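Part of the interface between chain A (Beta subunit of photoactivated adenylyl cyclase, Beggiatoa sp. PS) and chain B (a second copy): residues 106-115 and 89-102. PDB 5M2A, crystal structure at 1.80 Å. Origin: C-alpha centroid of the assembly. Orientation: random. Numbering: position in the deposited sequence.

Chain A, residues 106-115: ELMIQPIKSL
Chain B (89-102) RMFPNWAMKTINLN

The two copies meet here mainly through apolar packing: no hydrogen bond crosses between the stretches, and together they bury 459 Å². Chain A contributes the opening of a helix. Leu A107 to Ile A109 already have helical phi and psi, though not the regular bonds; the regular helix follows and runs on past Leu A115, with Lys A113 N hydrogen-bonded to Ile A109 O at 2.9 Å and Ser A114 N to Gln A110 O at 2.8 Å. Chain B makes a type I turn from Phe B91 to Trp B94, closed by a hydrogen bond from Trp B94 N to Phe B91 O at 3.1 Å, and then extends into a strand that includes Lys B97 to Asn B100. The nearest CA pairs that mark the register are Pro A111 with Phe B91 at 8.7 Å and Ile A112 with Leu B101 at 9.1 Å.

Pro A111 meets three residues of chain B. Lying in the first turn of the helix, where its lack of an amide hydrogen costs little, it has phi/psi of -61/-47 and a C-gamma exo ring. Pro A111 CG lies 3.7 Å from Phe B91 CE1, 3.8 Å from Trp B94 CZ3 and 4.3 Å from Ile B99 CD1. It meets the indole at the edge, near the ring plane. A compact, rigid ring suits a site bordered by two aromatics and a branched aliphatic. Phe B91 has chi1 of -48° (m) and chi2 of -74°; its CB points sideways, but the ring end comes nearer to the helix.

Trp B94, in contrast, points its CB toward chain A, with chi1 m (-61°) and chi2 -17°, which carries the six-membered ring to the segment leading into the helix. Trp B94 CH2 comes within 3.9 Å of Leu A107 O, and Trp B94 CZ2 within 3.7 Å of Met A108 SD. Met A108 SD is 4.8 Å from the centroid of the Trp B94 six-membered ring, 63° off its normal, an oblique approach. Met A108 starts sideways, but m at chi1, chi2 and chi3 (-70°, -53°, -56°) folds it so that its end comes nearer: Met A108 CE is 3.9 Å from Lys B97 CE and 4.3 Å from Ile B99 CD1. Unbranched and flexible, methionine can follow such a bent course. Lys B97 and Ile B99, two apart on the strand, both direct their CA-to-CB bonds toward chain A, as strand alternation allows. Ile B99, m then t (-61°, 179°), extends its CD1 to both Met A108 and Pro A111.

Further along, Ile A112, chi1 m (-52°) and chi2 96°, brings CG1 to 4.2 Å from Leu B101 CD1; the leucine has chi1 of -104°, between wells, and chi2 t. Met B90 is extended instead, t throughout (-164°, 166°, -156°), and its CE reaches 3.3 Å from Ser A114 OG. Serine, small and t at chi1 (-173°), takes the methyl closely. Gln A110, m, m with chi3 -53°, curls back so that NE2 donates a hydrogen bond to Glu A106 O at 3.2 Å.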

# COMPACT_ATOMS: atom_id res chain seq x y z
N GLU A 106 -23.32 -4.79 29.77
CA GLU A 106 -23.13 -6.10 30.38
C GLU A 106 -21.65 -6.47 30.40
O GLU A 106 -20.92 -6.22 29.44
CB GLU A 106 -23.92 -7.17 29.63
CG GLU A 106 -25.42 -7.06 29.79
CD GLU A 106 -26.15 -8.22 29.12
OE1 GLU A 106 -27.39 -8.15 28.99
OE2 GLU A 106 -25.47 -9.19 28.73
N LEU A 107 -21.22 -7.08 31.51
CA LEU A 107 -19.79 -7.32 31.71
C LEU A 107 -19.26 -8.40 30.77
O LEU A 107 -18.14 -8.30 30.27
CB LEU A 107 -19.52 -7.67 33.17
CG LEU A 107 -19.11 -6.50 34.08
CD1 LEU A 107 -19.97 -5.27 33.83
CD2 LEU A 107 -19.18 -6.92 35.54
N MET A 108 -20.06 -9.44 30.52
CA MET A 108 -19.57 -10.54 29.68
C MET A 108 -19.53 -10.19 28.20
O MET A 108 -18.85 -10.89 27.44
CB MET A 108 -20.43 -11.79 29.90
CG MET A 108 -20.23 -12.44 31.27
SD MET A 108 -18.50 -12.78 31.65
CE MET A 108 -18.01 -13.80 30.25
N ILE A 109 -20.23 -9.15 27.76
CA ILE A 109 -20.13 -8.74 26.37
C ILE A 109 -19.07 -7.66 26.14
O ILE A 109 -18.68 -7.43 24.99
CB ILE A 109 -21.48 -8.24 25.81
CG1 ILE A 109 -22.00 -7.04 26.61
CG2 ILE A 109 -22.49 -9.37 25.77
CD1 ILE A 109 -21.55 -5.68 26.07
N GLN A 110 -18.63 -6.98 27.20
CA GLN A 110 -17.60 -5.95 27.04
C GLN A 110 -16.37 -6.43 26.29
O GLN A 110 -15.84 -5.65 25.47
CB GLN A 110 -17.21 -5.39 28.41
CG GLN A 110 -18.31 -4.59 29.09
CD GLN A 110 -18.85 -3.47 28.22
OE1 GLN A 110 -18.09 -2.64 27.72
NE2 GLN A 110 -20.16 -3.44 28.04
N PRO A 111 -15.85 -7.65 26.48
CA PRO A 111 -14.68 -8.06 25.68
C PRO A 111 -14.96 -8.08 24.19
O PRO A 111 -14.16 -7.56 23.40
CB PRO A 111 -14.34 -9.46 26.23
CG PRO A 111 -14.93 -9.49 27.59
CD PRO A 111 -16.18 -8.66 27.52
N ILE A 112 -16.08 -8.68 23.78
CA ILE A 112 -16.39 -8.75 22.35
C ILE A 112 -16.67 -7.36 21.80
O ILE A 112 -16.26 -7.02 20.68
CB ILE A 112 -17.56 -9.71 22.10
CG1 ILE A 112 -17.31 -11.08 22.76
CG2 ILE A 112 -17.79 -9.89 20.62
CD1 ILE A 112 -17.93 -11.25 24.14
N LYS A 113 -17.38 -6.53 22.56
CA LYS A 113 -17.65 -5.16 22.14
C LYS A 113 -16.35 -4.37 21.97
O LYS A 113 -16.20 -3.61 21.01
CB LYS A 113 -18.57 -4.49 23.16
CG LYS A 113 -18.81 -3.01 22.98
CD LYS A 113 -19.80 -2.53 24.04
CE LYS A 113 -19.77 -1.03 24.24
NZ LYS A 113 -20.68 -0.62 25.35
N SER A 114 -15.41 -4.54 22.90
CA SER A 114 -14.14 -3.82 22.80
C SER A 114 -13.35 -4.28 21.58
O SER A 114 -12.83 -3.45 20.82
CB SER A 114 -13.33 -4.03 24.08
OG SER A 114 -12.16 -3.23 24.07
N LEU A 115 -13.24 -5.59 21.38
CA LEU A 115 -12.51 -6.11 20.22
C LEU A 115 -13.13 -5.61 18.92
O LEU A 115 -12.40 -5.19 18.01
CB LEU A 115 -12.49 -7.64 20.26
CG LEU A 115 -11.70 -8.21 21.44
CD1 LEU A 115 -12.00 -9.69 21.61
CD2 LEU A 115 -10.21 -8.00 21.22
N ARG B 89 -8.36 -0.38 34.98
CA ARG B 89 -8.32 -1.62 34.22
C ARG B 89 -9.69 -1.88 33.61
O ARG B 89 -10.73 -1.52 34.16
CB ARG B 89 -7.91 -2.79 35.12
CG ARG B 89 -6.52 -2.68 35.71
CD ARG B 89 -6.32 -3.73 36.79
NE ARG B 89 -4.97 -3.70 37.36
CZ ARG B 89 -3.97 -4.47 36.94
NH1 ARG B 89 -4.16 -5.33 35.96
NH2 ARG B 89 -2.78 -4.38 37.52
N MET B 90 -9.67 -2.51 32.44
CA MET B 90 -10.92 -2.89 31.79
C MET B 90 -11.51 -4.16 32.39
O MET B 90 -12.74 -4.32 32.40
CB MET B 90 -10.67 -3.07 30.29
CG MET B 90 -11.91 -3.10 29.44
SD MET B 90 -11.52 -2.91 27.69
CE MET B 90 -13.09 -2.27 27.12
N PHE B 91 -10.67 -5.06 32.90
CA PHE B 91 -11.12 -6.34 33.44
C PHE B 91 -10.46 -6.59 34.79
O PHE B 91 -9.73 -7.57 34.97
CB PHE B 91 -10.81 -7.48 32.46
CG PHE B 91 -11.23 -7.18 31.05
CD1 PHE B 91 -12.57 -7.22 30.69
CD2 PHE B 91 -10.29 -6.87 30.08
CE1 PHE B 91 -12.96 -6.94 29.39
CE2 PHE B 91 -10.68 -6.59 28.78
CZ PHE B 91 -12.01 -6.63 28.44
N PRO B 92 -10.73 -5.74 35.78
CA PRO B 92 -9.94 -5.78 37.03
C PRO B 92 -10.03 -7.10 37.79
O PRO B 92 -9.17 -7.35 38.63
CB PRO B 92 -10.54 -4.63 37.86
CG PRO B 92 -11.93 -4.47 37.32
CD PRO B 92 -11.80 -4.73 35.85
N ASN B 93 -11.04 -7.93 37.52
CA ASN B 93 -11.24 -9.15 38.29
C ASN B 93 -10.78 -10.41 37.57
O ASN B 93 -10.85 -11.50 38.14
CB ASN B 93 -12.71 -9.27 38.68
CG ASN B 93 -13.16 -8.15 39.59
OD1 ASN B 93 -12.58 -7.93 40.65
ND2 ASN B 93 -14.18 -7.42 39.17
N TRP B 94 -10.28 -10.29 36.34
CA TRP B 94 -9.91 -11.43 35.52
C TRP B 94 -8.41 -11.42 35.30
O TRP B 94 -7.90 -10.66 34.48
CB TRP B 94 -10.65 -11.39 34.18
CG TRP B 94 -12.13 -11.43 34.30
CD1 TRP B 94 -12.86 -11.82 35.39
CD2 TRP B 94 -13.08 -11.08 33.29
NE1 TRP B 94 -14.21 -11.72 35.12
CE2 TRP B 94 -14.37 -11.27 33.84
CE3 TRP B 94 -12.97 -10.61 31.97
CZ2 TRP B 94 -15.54 -11.02 33.12
CZ3 TRP B 94 -14.14 -10.36 31.25
CH2 TRP B 94 -15.39 -10.56 31.83
N ALA B 95 -7.69 -12.30 36.02
CA ALA B 95 -6.28 -12.50 35.71
C ALA B 95 -6.09 -12.85 34.24
O ALA B 95 -5.31 -12.20 33.52
CB ALA B 95 -5.71 -13.61 36.61
N MET B 96 -6.84 -13.84 33.75
CA MET B 96 -6.91 -14.11 32.32
C MET B 96 -8.17 -14.93 32.07
O MET B 96 -8.20 -16.14 32.36
CB MET B 96 -5.67 -14.84 31.82
CG MET B 96 -5.67 -15.07 30.31
SD MET B 96 -6.24 -13.63 29.38
CE MET B 96 -4.99 -12.42 29.82
N LYS B 97 -9.21 -14.29 31.55
CA LYS B 97 -10.46 -14.97 31.24
C LYS B 97 -10.40 -15.46 29.80
O LYS B 97 -10.23 -14.65 28.88
CB LYS B 97 -11.67 -14.06 31.45
CG LYS B 97 -13.01 -14.74 31.23
CD LYS B 97 -14.06 -14.18 32.17
CE LYS B 97 -15.14 -15.19 32.48
NZ LYS B 97 -14.70 -16.19 33.50
N THR B 98 -10.53 -16.76 29.61
CA THR B 98 -10.53 -17.37 28.29
C THR B 98 -11.96 -17.59 27.84
O THR B 98 -12.78 -18.15 28.58
CB THR B 98 -9.75 -18.70 28.29
OG1 THR B 98 -8.38 -18.45 28.63
CG2 THR B 98 -9.82 -19.36 26.92
N ILE B 99 -12.27 -17.15 26.63
CA ILE B 99 -13.62 -17.22 26.08
C ILE B 99 -13.54 -17.93 24.74
O ILE B 99 -12.85 -17.46 23.83
CB ILE B 99 -14.26 -15.83 25.94
CG1 ILE B 99 -14.37 -15.16 27.32
CG2 ILE B 99 -15.63 -15.93 25.27
CD1 ILE B 99 -14.95 -13.77 27.28
N ASN B 100 -14.24 -19.05 24.61
CA ASN B 100 -14.34 -19.77 23.35
C ASN B 100 -15.58 -19.26 22.62
O ASN B 100 -16.70 -19.74 22.86
CB ASN B 100 -14.41 -21.28 23.57
CG ASN B 100 -14.37 -22.05 22.28
OD1 ASN B 100 -14.33 -21.47 21.20
ND2 ASN B 100 -14.36 -23.38 22.38
N LEU B 101 -15.39 -18.30 21.72
CA LEU B 101 -16.53 -17.74 21.00
C LEU B 101 -17.15 -18.74 20.03
O LEU B 101 -18.32 -18.58 19.68
CB LEU B 101 -16.11 -16.48 20.24
CG LEU B 101 -16.56 -15.16 20.87
CD1 LEU B 101 -16.40 -13.99 19.88
CD2 LEU B 101 -18.00 -15.24 21.38
N ASN B 102 -16.39 -19.75 19.60
CA ASN B 102 -16.98 -20.78 18.74
C ASN B 102 -18.15 -21.48 19.42
O ASN B 102 -19.12 -21.86 18.76
CB ASN B 102 -15.92 -21.81 18.33
CG ASN B 102 -14.72 -21.18 17.65
OD1 ASN B 102 -14.82 -20.64 16.56
ND2 ASN B 102 -13.57 -21.26 18.31